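Local coordinates for protein Cog5 (Kluyveromyces lactis, PDB 4U6U) that forms, together with Cog7, part of the conserved oligomeric Golgi complex, a multisubunit tether that probably helps capture transport vesicles before they fuse at the Golgi, at residues M50-D55 / L66-L71; D181-R186 / Q223-V228; R234-S239 / K283-L288. The protein carries 7 engineered substitutions. One frame throughout, in Å; residues are numbered along the deposited sequence.

Interaction 1: residues M50-D55 / L66-L71; sequences MPLETD and LKIAAL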
ATOM      1  N   MET B  50      -1.849  17.311   9.906  1.00134.06           N
ATOM      2  CA  MET B  50      -0.637  17.122   9.113  1.00140.24           C
ATOM      3  C   MET B  50      -0.925  17.331   7.634  1.00157.78           C
ATOM      4  O   MET B  50      -1.419  16.423   6.954  1.00155.53           O
ATOM      5  CB  MET B  50      -0.048  15.732   9.335  1.00126.87           C
ATOM      6  CG  MET B  50       0.719  15.610  10.630  1.00127.96           C
ATOM      7  SD  MET B  50       1.247  13.925  10.938  1.00158.53           S
ATOM      8  CE  MET B  50      -0.338  13.098  10.986  1.00106.40           C
ATOM      9  N   PRO B  51      -0.611  18.534   7.132  1.00164.72           N
ATOM     10  CA  PRO B  51      -0.794  18.872   5.722  1.00166.95           C
ATOM     11  C   PRO B  51       0.388  18.310   4.963  1.00160.81           C
ATOM     12  O   PRO B  51       1.298  17.752   5.584  1.00155.68           O
ATOM     13  CB  PRO B  51      -0.803  20.406   5.710  1.00170.18           C
ATOM     14  CG  PRO B  51      -0.322  20.837   7.111  1.00167.44           C
ATOM     15  CD  PRO B  51       0.110  19.602   7.848  1.00165.73           C
ATOM     16  N   LEU B  52       0.401  18.433   3.648  1.00159.27           N
ATOM     17  CA  LEU B  52       1.553  17.911   2.956  1.00155.60           C
ATOM     18  C   LEU B  52       2.272  18.993   2.146  1.00163.54           C
ATOM     19  O   LEU B  52       2.241  20.187   2.454  1.00163.79           O
ATOM     20  CB  LEU B  52       1.110  16.739   2.067  1.00143.20           C
ATOM     21  CG  LEU B  52       2.077  15.592   1.749  1.00132.51           C
ATOM     22  CD1 LEU B  52       2.834  15.150   3.000  1.00127.87           C
ATOM     23  CD2 LEU B  52       1.312  14.425   1.133  1.00118.89           C
ATOM     24  N   GLU B  53       2.948  18.526   1.118  1.00170.33           N
ATOM     25  CA  GLU B  53       3.541  19.331   0.089  1.00176.21           C
ATOM     26  C   GLU B  53       3.524  18.302  -1.038  1.00179.46           C
ATOM     27  O   GLU B  53       4.297  17.345  -1.018  1.00182.17           O
ATOM     28  CB  GLU B  53       4.941  19.824   0.502  1.00180.17           C
ATOM     29  CG  GLU B  53       5.583  20.928  -0.352  1.00186.63           C
ATOM     30  CD  GLU B  53       5.263  22.336   0.080  1.00181.42           C
ATOM     31  OE1 GLU B  53       5.719  23.275  -0.618  1.00166.93           O
ATOM     32  OE2 GLU B  53       4.585  22.497   1.119  1.00184.34           O
ATOM     33  N   THR B  54       2.614  18.466  -1.996  1.00186.84           N
ATOM     34  CA  THR B  54       2.413  17.444  -3.028  1.00191.68           C
ATOM     35  C   THR B  54       3.300  17.623  -4.265  1.00207.28           C
ATOM     36  O   THR B  54       3.427  18.726  -4.803  1.00201.29           O
ATOM     37  CB  THR B  54       0.936  17.404  -3.497  1.00168.35           C
ATOM     38  OG1 THR B  54       0.573  18.666  -4.074  1.00174.22           O
ATOM     39  CG2 THR B  54       0.014  17.111  -2.336  1.00151.10           C
ATOM     40  N   ASP B  55       3.896  16.511  -4.697  1.00232.75           N
ATOM     41  CA  ASP B  55       4.718  16.425  -5.910  1.00250.15           C
ATOM     42  C   ASP B  55       5.807  17.492  -5.950  1.00249.21           C
ATOM     43  O   ASP B  55       6.086  18.100  -6.985  1.00256.21           O
ATOM     44  CB  ASP B  55       3.841  16.496  -7.159  1.00262.96           C
ATOM     45  CG  ASP B  55       3.046  15.224  -7.374  1.00266.98           C
ATOM     46  OD1 ASP B  55       3.433  14.183  -6.804  1.00270.12           O
ATOM     47  OD2 ASP B  55       2.039  15.263  -8.108  1.00267.50           O
ATOM     48  N   LEU B  66       6.081  10.457   5.465  1.00117.75           N
ATOM     49  CA  LEU B  66       6.274   9.236   6.238  1.00120.83           C
ATOM     50  C   LEU B  66       5.456   9.244   7.535  1.00126.81           C
ATOM     51  O   LEU B  66       4.953   8.205   7.976  1.00119.79           O
ATOM     52  CB  LEU B  66       7.755   9.036   6.541  1.00114.67           C
ATOM     53  CG  LEU B  66       8.491   8.041   5.642  1.00114.24           C
ATOM     54  CD1 LEU B  66       7.706   7.735   4.387  1.00114.26           C
ATOM     55  CD2 LEU B  66       9.855   8.592   5.297  1.00121.98           C
ATOM     56  N   LYS B  67       5.337  10.418   8.147  1.00128.48           N
ATOM     57  CA  LYS B  67       4.564  10.549   9.366  1.00129.73           C
ATOM     58  C   LYS B  67       3.084  10.297   9.055  1.00131.31           C
ATOM     59  O   LYS B  67       2.413   9.584   9.803  1.00142.57           O
ATOM     60  CB  LYS B  67       4.776  11.926  10.016  1.00134.97           C
ATOM     61  CG  LYS B  67       6.163  12.127  10.636  1.00146.52           C
ATOM     62  CD  LYS B  67       6.280  13.467  11.367  1.00156.15           C
ATOM     63  CE  LYS B  67       7.649  13.634  12.029  1.00157.31           C
ATOM     64  NZ  LYS B  67       7.795  14.917  12.786  1.00151.86           N
ATOM     65  N   ILE B  68       2.567  10.872   7.968  1.00114.61           N
ATOM     66  CA  ILE B  68       1.176  10.616   7.587  1.00119.29           C
ATOM     67  C   ILE B  68       0.948   9.124   7.318  1.00122.83           C
ATOM     68  O   ILE B  68      -0.104   8.575   7.661  1.00119.46           O
ATOM     69  CB  ILE B  68       0.742  11.444   6.365  1.00120.86           C
ATOM     70  CG1 ILE B  68       0.619  12.916   6.756  1.00126.00           C
ATOM     71  CG2 ILE B  68      -0.608  10.956   5.823  1.00110.36           C
ATOM     72  CD1 ILE B  68       0.086  13.794   5.643  1.00134.83           C
ATOM     73  N   ALA B  69       1.928   8.471   6.699  1.00127.10           N
ATOM     74  CA  ALA B  69       1.819   7.041   6.412  1.00130.19           C
ATOM     75  C   ALA B  69       1.721   6.233   7.694  1.00128.89           C
ATOM     76  O   ALA B  69       0.872   5.349   7.809  1.00127.57           O
ATOM     77  CB  ALA B  69       2.998   6.571   5.593  1.00130.11           C
ATOM     78  N   ALA B  70       2.593   6.552   8.649  1.00108.64           N
ATOM     79  CA  ALA B  70       2.620   5.890   9.950  1.00113.29           C
ATOM     80  C   ALA B  70       1.278   6.033  10.681  1.00119.85           C
ATOM     81  O   ALA B  70       0.810   5.100  11.347  1.00118.06           O
ATOM     82  CB  ALA B  70       3.737   6.439  10.790  1.00107.84           C
ATOM     83  N   LEU B  71       0.684   7.218  10.572  1.00114.58           N
ATOM     84  CA  LEU B  71      -0.636   7.481  11.122  1.00109.14           C
ATOM     85  C   LEU B  71      -1.647   6.518  10.505  1.00108.79           C
ATOM     86  O   LEU B  71      -2.524   6.008  11.181  1.00112.19           O
ATOM     87  CB  LEU B  71      -1.056   8.930  10.858  1.00108.93           C
ATOM     88  CG  LEU B  71      -1.546   9.789  12.027  1.00114.74           C
ATOM     89  CD1 LEU B  71      -2.748   9.178  12.732  1.00123.61           C
ATOM     90  CD2 LEU B  71      -0.430  10.008  13.012  1.00114.64           C
TER
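Met50 carries most of the apolar part of this contact, reaching out of the loop 50-55 to three residues of helix 66-71. Met50 CB rests on Ile68, 3.9 Å from Ile68 CG1. Further out, a bend at the thioether (chi3 -60°) turns the terminal methyl towards Leu71, so that Met50 CE lies 3.7 Å from Leu71 CG and as near to Leu71 CD2. Between these two meetings Met50 SD passes the root of Lys67, 4.2 Å from Lys67 CB; the two chains cross at about a right angle, and the extended lysine leads its amine away from the loop. Leu52 adds a smaller touch, Leu52 CD1 lying 4.0 Å from Ile68 CD1.

No hydrogen bond joins the two segments; the Met50 carbonyl oxygen merely lies beside the Ile68 methyl, Met50 O being 3.3 Å from Ile68 CD1. Helix 92-118 completes the surroundings: Asn102 and Leu106 pack on Ile68, Glu105 touches Leu52, and Thr112 is hydrogen-bonded to Asp55 OD1. The loop linking two consecutive helices, 11-47 and 61-81, thus folds back and lays Met50 and Leu52 on the second.

Interaction 2: residues D181-R186 / Q223-V228; sequences DAMENR and QFWSKV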
ATOM      1  N   ASP B 181      21.821   2.409 -25.288  1.00129.60           N
ATOM      2  CA  ASP B 181      20.726   3.015 -24.519  1.00123.10           C
ATOM      3  C   ASP B 181      19.739   1.990 -23.996  1.00132.47           C
ATOM      4  O   ASP B 181      19.067   2.236 -23.005  1.00140.83           O
ATOM      5  CB  ASP B 181      19.973   4.052 -25.350  1.00130.07           C
ATOM      6  CG  ASP B 181      20.768   5.313 -25.556  1.00143.24           C
ATOM      7  OD1 ASP B 181      21.638   5.594 -24.707  1.00151.48           O
ATOM      8  OD2 ASP B 181      20.532   6.015 -26.565  1.00147.75           O
ATOM      9  N   ALA B 182      19.590   0.878 -24.705  1.00131.86           N
ATOM     10  CA  ALA B 182      18.739  -0.210 -24.234  1.00127.55           C
ATOM     11  C   ALA B 182      19.359  -0.896 -23.004  1.00135.54           C
ATOM     12  O   ALA B 182      18.657  -1.290 -22.069  1.00140.10           O
ATOM     13  CB  ALA B 182      18.506  -1.211 -25.338  1.00118.38           C
ATOM     14  N   MET B 183      20.677  -1.053 -23.018  1.00133.79           N
ATOM     15  CA  MET B 183      21.385  -1.643 -21.891  1.00139.79           C
ATOM     16  C   MET B 183      21.395  -0.712 -20.680  1.00143.18           C
ATOM     17  O   MET B 183      21.448  -1.175 -19.536  1.00140.42           O
ATOM     18  CB  MET B 183      22.806  -2.016 -22.301  1.00155.18           C
ATOM     19  CG  MET B 183      22.900  -3.391 -22.940  1.00162.31           C
ATOM     20  SD  MET B 183      22.689  -4.690 -21.712  1.00144.95           S
ATOM     21  CE  MET B 183      23.895  -4.175 -20.499  1.00139.06           C
ATOM     22  N   GLU B 184      21.356   0.595 -20.940  1.00146.68           N
ATOM     23  CA  GLU B 184      21.254   1.609 -19.883  1.00154.64           C
ATOM     24  C   GLU B 184      20.067   1.348 -18.963  1.00152.71           C
ATOM     25  O   GLU B 184      20.207   1.324 -17.738  1.00154.77           O
ATOM     26  CB  GLU B 184      21.111   3.003 -20.494  1.00155.40           C
ATOM     27  CG  GLU B 184      22.338   3.511 -21.206  1.00160.92           C
ATOM     28  CD  GLU B 184      23.153   4.409 -20.318  1.00170.38           C
ATOM     29  OE1 GLU B 184      24.316   4.712 -20.668  1.00174.52           O
ATOM     30  OE2 GLU B 184      22.613   4.812 -19.265  1.00174.73           O
ATOM     31  N   ASN B 185      18.903   1.159 -19.582  1.00146.55           N
ATOM     32  CA  ASN B 185      17.660   0.863 -18.882  1.00143.61           C
ATOM     33  C   ASN B 185      17.688  -0.546 -18.300  1.00135.30           C
ATOM     34  O   ASN B 185      17.257  -0.762 -17.164  1.00139.10           O
ATOM     35  CB  ASN B 185      16.450   1.027 -19.819  1.00144.41           C
ATOM     36  CG  ASN B 185      15.985   2.479 -19.953  1.00146.01           C
ATOM     37  OD1 ASN B 185      16.629   3.412 -19.468  1.00147.54           O
ATOM     38  ND2 ASN B 185      14.855   2.667 -20.619  1.00144.74           N
ATOM     39  N   ARG B 186      18.185  -1.493 -19.100  1.00125.00           N
ATOM     40  CA  ARG B 186      18.343  -2.896 -18.697  1.00130.74           C
ATOM     41  C   ARG B 186      19.059  -2.999 -17.362  1.00134.13           C
ATOM     42  O   ARG B 186      18.673  -3.792 -16.496  1.00132.82           O
ATOM     43  CB  ARG B 186      19.115  -3.672 -19.773  1.00137.49           C
ATOM     44  CG  ARG B 186      20.140  -4.709 -19.283  1.00135.78           C
ATOM     45  CD  ARG B 186      19.459  -5.994 -18.795  1.00131.77           C
ATOM     46  NE  ARG B 186      20.388  -7.113 -18.621  1.00136.29           N
ATOM     47  CZ  ARG B 186      21.365  -7.168 -17.714  1.00137.50           C
ATOM     48  NH1 ARG B 186      21.561  -6.173 -16.855  1.00130.35           N
ATOM     49  NH2 ARG B 186      22.142  -8.242 -17.649  1.00141.47           N
ATOM     50  N   GLN B 223      10.687  -9.764 -18.488  1.00127.14           N
ATOM     51  CA  GLN B 223       9.529  -9.148 -19.100  1.00121.02           C
ATOM     52  C   GLN B 223       9.936  -7.885 -19.826  1.00135.48           C
ATOM     53  O   GLN B 223       9.333  -7.535 -20.839  1.00147.37           O
ATOM     54  CB  GLN B 223       8.446  -8.849 -18.080  1.00100.85           C
ATOM     55  CG  GLN B 223       7.263  -9.755 -18.290  1.00112.48           C
ATOM     56  CD  GLN B 223       6.126  -9.086 -19.046  1.00118.19           C
ATOM     57  OE1 GLN B 223       6.096  -7.864 -19.182  1.00116.09           O
ATOM     58  NE2 GLN B 223       5.173  -9.887 -19.526  1.00123.77           N
ATOM     59  N   PHE B 224      10.978  -7.219 -19.339  1.00128.63           N
ATOM     60  CA  PHE B 224      11.486  -6.041 -20.036  1.00115.52           C
ATOM     61  C   PHE B 224      11.936  -6.357 -21.472  1.00114.29           C
ATOM     62  O   PHE B 224      11.373  -5.831 -22.430  1.00103.91           O
ATOM     63  CB  PHE B 224      12.631  -5.420 -19.246  1.00107.26           C
ATOM     64  CG  PHE B 224      13.408  -4.384 -20.014  1.00104.70           C
ATOM     65  CD1 PHE B 224      12.908  -3.098 -20.181  1.00100.73           C
ATOM     66  CD2 PHE B 224      14.651  -4.697 -20.561  1.00105.45           C
ATOM     67  CE1 PHE B 224      13.636  -2.135 -20.877  1.00 99.69           C
ATOM     68  CE2 PHE B 224      15.383  -3.749 -21.256  1.00106.07           C
ATOM     69  CZ  PHE B 224      14.872  -2.461 -21.416  1.00105.07           C
ATOM     70  N   TRP B 225      12.924  -7.230 -21.625  1.00118.30           N
ATOM     71  CA  TRP B 225      13.404  -7.579 -22.954  1.00119.11           C
ATOM     72  C   TRP B 225      12.299  -8.141 -23.816  1.00119.81           C
ATOM     73  O   TRP B 225      12.121  -7.704 -24.944  1.00114.21           O
ATOM     74  CB  TRP B 225      14.542  -8.584 -22.875  1.00125.34           C
ATOM     75  CG  TRP B 225      15.818  -7.982 -22.422  1.00130.30           C
ATOM     76  CD1 TRP B 225      16.610  -8.426 -21.409  1.00138.51           C
ATOM     77  CD2 TRP B 225      16.470  -6.830 -22.964  1.00125.18           C
ATOM     78  NE1 TRP B 225      17.712  -7.620 -21.276  1.00139.35           N
ATOM     79  CE2 TRP B 225      17.650  -6.628 -22.225  1.00128.94           C
ATOM     80  CE3 TRP B 225      16.175  -5.947 -24.010  1.00114.32           C
ATOM     81  CZ2 TRP B 225      18.537  -5.587 -22.491  1.00122.86           C
ATOM     82  CZ3 TRP B 225      17.056  -4.906 -24.273  1.00111.74           C
ATOM     83  CH2 TRP B 225      18.222  -4.737 -23.515  1.00117.87           C
ATOM     84  N   SER B 226      11.550  -9.096 -23.273  1.00127.22           N
ATOM     85  CA  SER B 226      10.479  -9.730 -24.024  1.00128.75           C
ATOM     86  C   SER B 226       9.576  -8.693 -24.665  1.00132.05           C
ATOM     87  O   SER B 226       9.262  -8.789 -25.846  1.00140.58           O
ATOM     88  CB  SER B 226       9.653 -10.653 -23.143  1.00129.97           C
ATOM     89  OG  SER B 226       8.594 -11.212 -23.898  1.00134.39           O
ATOM     90  N   LYS B 227       9.145  -7.711 -23.884  1.00125.54           N
ATOM     91  CA  LYS B 227       8.266  -6.677 -24.413  1.00120.44           C
ATOM     92  C   LYS B 227       8.963  -5.721 -25.399  1.00114.32           C
ATOM     93  O   LYS B 227       8.365  -5.402 -26.434  1.00117.39           O
ATOM     94  CB  LYS B 227       7.607  -5.892 -23.282  1.00118.89           C
ATOM     95  CG  LYS B 227       6.512  -6.682 -22.588  1.00117.45           C
ATOM     96  CD  LYS B 227       5.219  -6.654 -23.362  1.00123.92           C
ATOM     97  CE  LYS B 227       4.286  -7.760 -22.890  1.00135.98           C
ATOM     98  NZ  LYS B 227       2.859  -7.512 -23.275  1.00143.20           N
ATOM     99  N   VAL B 228      10.189  -5.251 -25.121  1.00 99.93           N
ATOM    100  CA  VAL B 228      10.803  -4.315 -26.078  1.00110.78           C
ATOM    101  C   VAL B 228      11.164  -5.078 -27.340  1.00111.05           C
ATOM    102  O   VAL B 228      11.106  -4.531 -28.441  1.00113.04           O
ATOM    103  CB  VAL B 228      12.100  -3.584 -25.579  1.00102.08           C
ATOM    104  CG1 VAL B 228      12.081  -3.401 -24.075  1.00 91.36           C
ATOM    105  CG2 VAL B 228      13.375  -4.310 -26.025  1.00100.85           C
TER
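Trp225 sets its CG anti to its own carbonyl carbon (chi1 -74°) and Phe224 sets its CG anti to its own backbone N (chi1 168°). Both rings of helix 223-228 lie against Ala182 and Arg186 of helix 181-186. Phe224 CE2 lies over one face of the indole, offset towards its rim, and also reaches Arg186 CB at 4.0 Å. The arginine stem crosses Trp225 at about a right angle: Arg186 CB sits 3.4 Å from Trp225 CZ2, and Arg186 CD is 3.4 Å from Trp225 NE1. That nitrogen meets the edge of the guanidinium, whose plane is turned 61° from the indole. On the same six-membered ring as CZ2, Trp225 CH2 approaches Ala182 CB at 4.0 Å, while Met183 SD stands at the ring edge. Phe224 CZ comes within 4.1 Å of Asn185 CB.

Polar ends find partners beyond the two segments: Arg186 NE forms a salt bridge with Glu277, and Asn185 OD1 is hydrogen-bonded to Asn121. An alanine in place of Trp225 would probably open a gap beside Ala182 CB and leave Arg186 CG and CD without the indole they lie on, with Phe224 the ring left to touch Arg186. The two segments run roughly antiparallel with axes 11.4 Å apart; helix 143-167 packs on Ala182, Asn185 and Phe224 through Thr161 and Ile158, and helix 277-284 meets Trp225 through Glu277 and Tyr280.

Interaction 3: residues R234-S239 / K283-L288; sequences RDFEMS and KAVSIL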
ATOM      1  N   ARG B 234       8.509  -6.140 -34.355  1.00 93.14           N
ATOM      2  CA  ARG B 234       7.384  -5.830 -35.218  1.00 88.67           C
ATOM      3  C   ARG B 234       7.785  -4.732 -36.191  1.00 92.49           C
ATOM      4  O   ARG B 234       7.516  -4.835 -37.395  1.00 88.89           O
ATOM      5  CB  ARG B 234       6.163  -5.448 -34.374  1.00 95.06           C
ATOM      6  CG  ARG B 234       5.005  -4.808 -35.109  1.00111.20           C
ATOM      7  CD  ARG B 234       3.875  -4.424 -34.140  1.00132.39           C
ATOM      8  NE  ARG B 234       4.343  -3.689 -32.956  1.00151.94           N
ATOM      9  CZ  ARG B 234       4.395  -2.361 -32.846  1.00157.89           C
ATOM     10  NH1 ARG B 234       4.021  -1.587 -33.857  1.00159.11           N
ATOM     11  NH2 ARG B 234       4.835  -1.800 -31.724  1.00157.04           N
ATOM     12  N   ASP B 235       8.480  -3.722 -35.676  1.00 92.81           N
ATOM     13  CA  ASP B 235       8.894  -2.572 -36.472  1.00 95.67           C
ATOM     14  C   ASP B 235       9.951  -2.947 -37.500  1.00 92.32           C
ATOM     15  O   ASP B 235       9.920  -2.510 -38.657  1.00 92.47           O
ATOM     16  CB  ASP B 235       9.436  -1.464 -35.566  1.00 99.00           C
ATOM     17  CG  ASP B 235       8.346  -0.749 -34.820  1.00103.93           C
ATOM     18  OD1 ASP B 235       7.173  -1.134 -34.990  1.00110.02           O
ATOM     19  OD2 ASP B 235       8.657   0.200 -34.072  1.00106.67           O
ATOM     20  N   PHE B 236      10.928  -3.708 -37.041  1.00 86.91           N
ATOM     21  CA  PHE B 236      12.012  -4.138 -37.892  1.00 93.03           C
ATOM     22  C   PHE B 236      11.460  -4.915 -39.071  1.00 94.21           C
ATOM     23  O   PHE B 236      11.711  -4.576 -40.228  1.00 90.38           O
ATOM     24  CB  PHE B 236      12.996  -4.971 -37.072  1.00 99.42           C
ATOM     25  CG  PHE B 236      14.333  -5.150 -37.713  1.00102.98           C
ATOM     26  CD1 PHE B 236      15.297  -4.165 -37.629  1.00107.20           C
ATOM     27  CD2 PHE B 236      14.654  -6.338 -38.340  1.00101.75           C
ATOM     28  CE1 PHE B 236      16.545  -4.350 -38.212  1.00108.71           C
ATOM     29  CE2 PHE B 236      15.891  -6.531 -38.914  1.00100.28           C
ATOM     30  CZ  PHE B 236      16.839  -5.537 -38.852  1.00101.08           C
ATOM     31  N   GLU B 237      10.657  -5.925 -38.768  1.00 93.62           N
ATOM     32  CA  GLU B 237      10.188  -6.836 -39.798  1.00 88.98           C
ATOM     33  C   GLU B 237       9.222  -6.132 -40.719  1.00 84.00           C
ATOM     34  O   GLU B 237       9.229  -6.383 -41.917  1.00 89.02           O
ATOM     35  CB  GLU B 237       9.536  -8.076 -39.172  1.00 89.36           C
ATOM     36  CG  GLU B 237      10.543  -8.935 -38.450  1.00 98.99           C
ATOM     37  CD  GLU B 237      10.006 -10.276 -38.024  1.00106.01           C
ATOM     38  OE1 GLU B 237      10.837 -11.154 -37.670  1.00103.54           O
ATOM     39  OE2 GLU B 237       8.765 -10.448 -38.052  1.00104.70           O
ATOM     40  N   MET B 238       8.409  -5.235 -40.172  1.00 80.89           N
ATOM     41  CA  MET B 238       7.478  -4.484 -41.009  1.00 85.53           C
ATOM     42  C   MET B 238       8.243  -3.701 -42.050  1.00 84.92           C
ATOM     43  O   MET B 238       7.812  -3.573 -43.196  1.00 85.23           O
ATOM     44  CB  MET B 238       6.615  -3.539 -40.183  1.00 77.29           C
ATOM     45  CG  MET B 238       5.313  -3.177 -40.854  1.00 72.62           C
ATOM     46  SD  MET B 238       4.595  -1.760 -40.070  1.00117.30           S
ATOM     47  CE  MET B 238       3.143  -1.469 -41.085  1.00135.90           C
ATOM     48  N   SER B 239       9.402  -3.218 -41.630  1.00 83.83           N
ATOM     49  CA  SER B 239      10.236  -2.360 -42.441  1.00 75.87           C
ATOM     50  C   SER B 239      10.995  -3.170 -43.473  1.00 81.14           C
ATOM     51  O   SER B 239      11.148  -2.727 -44.617  1.00 92.45           O
ATOM     52  CB  SER B 239      11.198  -1.594 -41.545  1.00 86.72           C
ATOM     53  OG  SER B 239      11.817  -0.549 -42.248  1.00 95.78           O
ATOM     54  N   LYS B 283      16.377 -12.571 -31.770  1.00137.52           N
ATOM     55  CA  LYS B 283      15.137 -13.009 -32.410  1.00128.46           C
ATOM     56  C   LYS B 283      14.412 -11.867 -33.105  1.00135.42           C
ATOM     57  O   LYS B 283      13.789 -12.067 -34.150  1.00134.47           O
ATOM     58  CB  LYS B 283      14.221 -13.647 -31.379  1.00114.95           C
ATOM     59  CG  LYS B 283      14.802 -14.921 -30.810  1.00139.39           C
ATOM     60  CD  LYS B 283      14.029 -15.385 -29.587  1.00144.81           C
ATOM     61  CE  LYS B 283      14.786 -16.443 -28.809  1.00138.08           C
ATOM     62  NZ  LYS B 283      14.179 -16.579 -27.454  1.00143.39           N
ATOM     63  N   ALA B 284      14.513 -10.669 -32.533  1.00135.61           N
ATOM     64  CA  ALA B 284      13.867  -9.492 -33.097  1.00125.07           C
ATOM     65  C   ALA B 284      14.413  -9.234 -34.484  1.00131.90           C
ATOM     66  O   ALA B 284      13.699  -8.830 -35.397  1.00141.79           O
ATOM     67  CB  ALA B 284      14.096  -8.290 -32.210  1.00119.28           C
ATOM     68  N   VAL B 285      15.699  -9.502 -34.624  1.00132.78           N
ATOM     69  CA  VAL B 285      16.442  -9.195 -35.824  1.00123.94           C
ATOM     70  C   VAL B 285      16.774 -10.515 -36.506  1.00130.57           C
ATOM     71  O   VAL B 285      17.907 -10.975 -36.424  1.00143.23           O
ATOM     72  CB  VAL B 285      17.716  -8.395 -35.467  1.00126.23           C
ATOM     73  CG1 VAL B 285      18.435  -7.912 -36.685  1.00128.12           C
ATOM     74  CG2 VAL B 285      17.339  -7.208 -34.607  1.00132.19           C
ATOM     75  N   SER B 286      15.784 -11.169 -37.115  1.00127.83           N
ATOM     76  CA  SER B 286      15.996 -12.551 -37.567  1.00129.10           C
ATOM     77  C   SER B 286      15.501 -12.822 -38.990  1.00129.30           C
ATOM     78  O   SER B 286      15.640 -13.938 -39.490  1.00135.95           O
ATOM     79  CB  SER B 286      15.349 -13.551 -36.598  1.00123.07           C
ATOM     80  OG  SER B 286      13.942 -13.590 -36.746  1.00126.11           O
ATOM     81  N   ILE B 287      14.930 -11.813 -39.640  1.00123.16           N
ATOM     82  CA  ILE B 287      14.506 -11.930 -41.041  1.00126.88           C
ATOM     83  C   ILE B 287      15.696 -11.830 -41.988  1.00132.38           C
ATOM     84  O   ILE B 287      15.544 -11.998 -43.202  1.00143.39           O
ATOM     85  CB  ILE B 287      13.475 -10.863 -41.478  1.00123.50           C
ATOM     86  CG1 ILE B 287      13.958  -9.465 -41.104  1.00137.37           C
ATOM     87  CG2 ILE B 287      12.091 -11.167 -40.916  1.00115.06           C
ATOM     88  CD1 ILE B 287      13.690  -9.096 -39.678  1.00147.71           C
ATOM     89  N   LEU B 288      16.879 -11.592 -41.425  1.00128.51           N
ATOM     90  CA  LEU B 288      18.120 -11.422 -42.190  1.00138.42           C
ATOM     91  C   LEU B 288      18.371 -12.697 -43.000  1.00148.46           C
ATOM     92  O   LEU B 288      19.189 -12.728 -43.924  1.00148.99           O
ATOM     93  CB  LEU B 288      19.301 -11.086 -41.273  1.00132.75           C
ATOM     94  CG  LEU B 288      19.238  -9.777 -40.451  1.00114.45           C
ATOM     95  CD1 LEU B 288      18.875  -8.520 -41.254  1.00 98.35           C
ATOM     96  CD2 LEU B 288      18.276  -9.933 -39.334  1.00 91.56           C
TER
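The helical turn bearing Phe236 and Glu237 lies against the non-helical residues Val285 to Leu288, with Phe236 CA 7.0 Å from Val285 CA and Glu237 CA 6.8 Å from Ile287 CA. Phe236 points at this partner, its CG anti to the backbone N (chi1 -164°). Ile287 meets the ring at its edge and in its plane, with Ile287 CD1 3.2 Å from Phe236 CD2. Val285 comes to the far end of the same ring obliquely, Val285 CG1 lying 3.6 Å from Phe236 CZ. Leu288 adds a longer contact, Leu288 CD2 to Phe236 CE2 at 4.2 Å, so three aliphatic side chains meet one ring.

The contact brings the end of the modelled chain back onto helix 220-241, within the all-helical C-terminal part of Cog5. Helices 245-252 and 254-265 lie in the same bundle: Leu250 and Ile257 touch Phe236, Ile257 also meets Val285, and Gln251, Ser254 and Tyr258 touch Leu288.

Glu237 contributes mainly its aliphatic part. Extended beyond CG, it runs past Ile287, with Glu237 CG 3.4 Å from Ile287 CD1. Glu237 OE1 lies 3.5 Å from Ile287 CG2, but the charge of this group is answered by a salt bridge from OE1 to Lys233, on the glutamate's own helix. Ser286 turns its hydroxyl back to its own segment instead of to Glu237: Ser286 OG donates to Lys283 O at 3.0 Å. The hydroxyl lies off the carbonyl plane by 23°. This bond ties the non-helical residues to the helical turn before them. Lys283, its CB turned away from helix 234-239, makes a cation-pi contact with Tyr280.

In the fold
Interaction 1 is a surface contact, lying on the opposite side of the chain's centre from the other two; its centre is about 34 Å from that of interaction 2 and 49 Å from that of interaction 3. Interactions 2 and 3 share helix 220-241, with centres about 17 Å apart, and each pairs a different part of that helix with another element. Interaction 2 is the buried one, joining two helices through aromatic rings and an arginine stem. Interaction 3 is partly buried and sets a phenylalanine among aliphatic side chains of the chain end. Interaction 1 is made by a methionine and aliphatic side chains, with no aromatic ring. None has a hydrogen bond between its two segments.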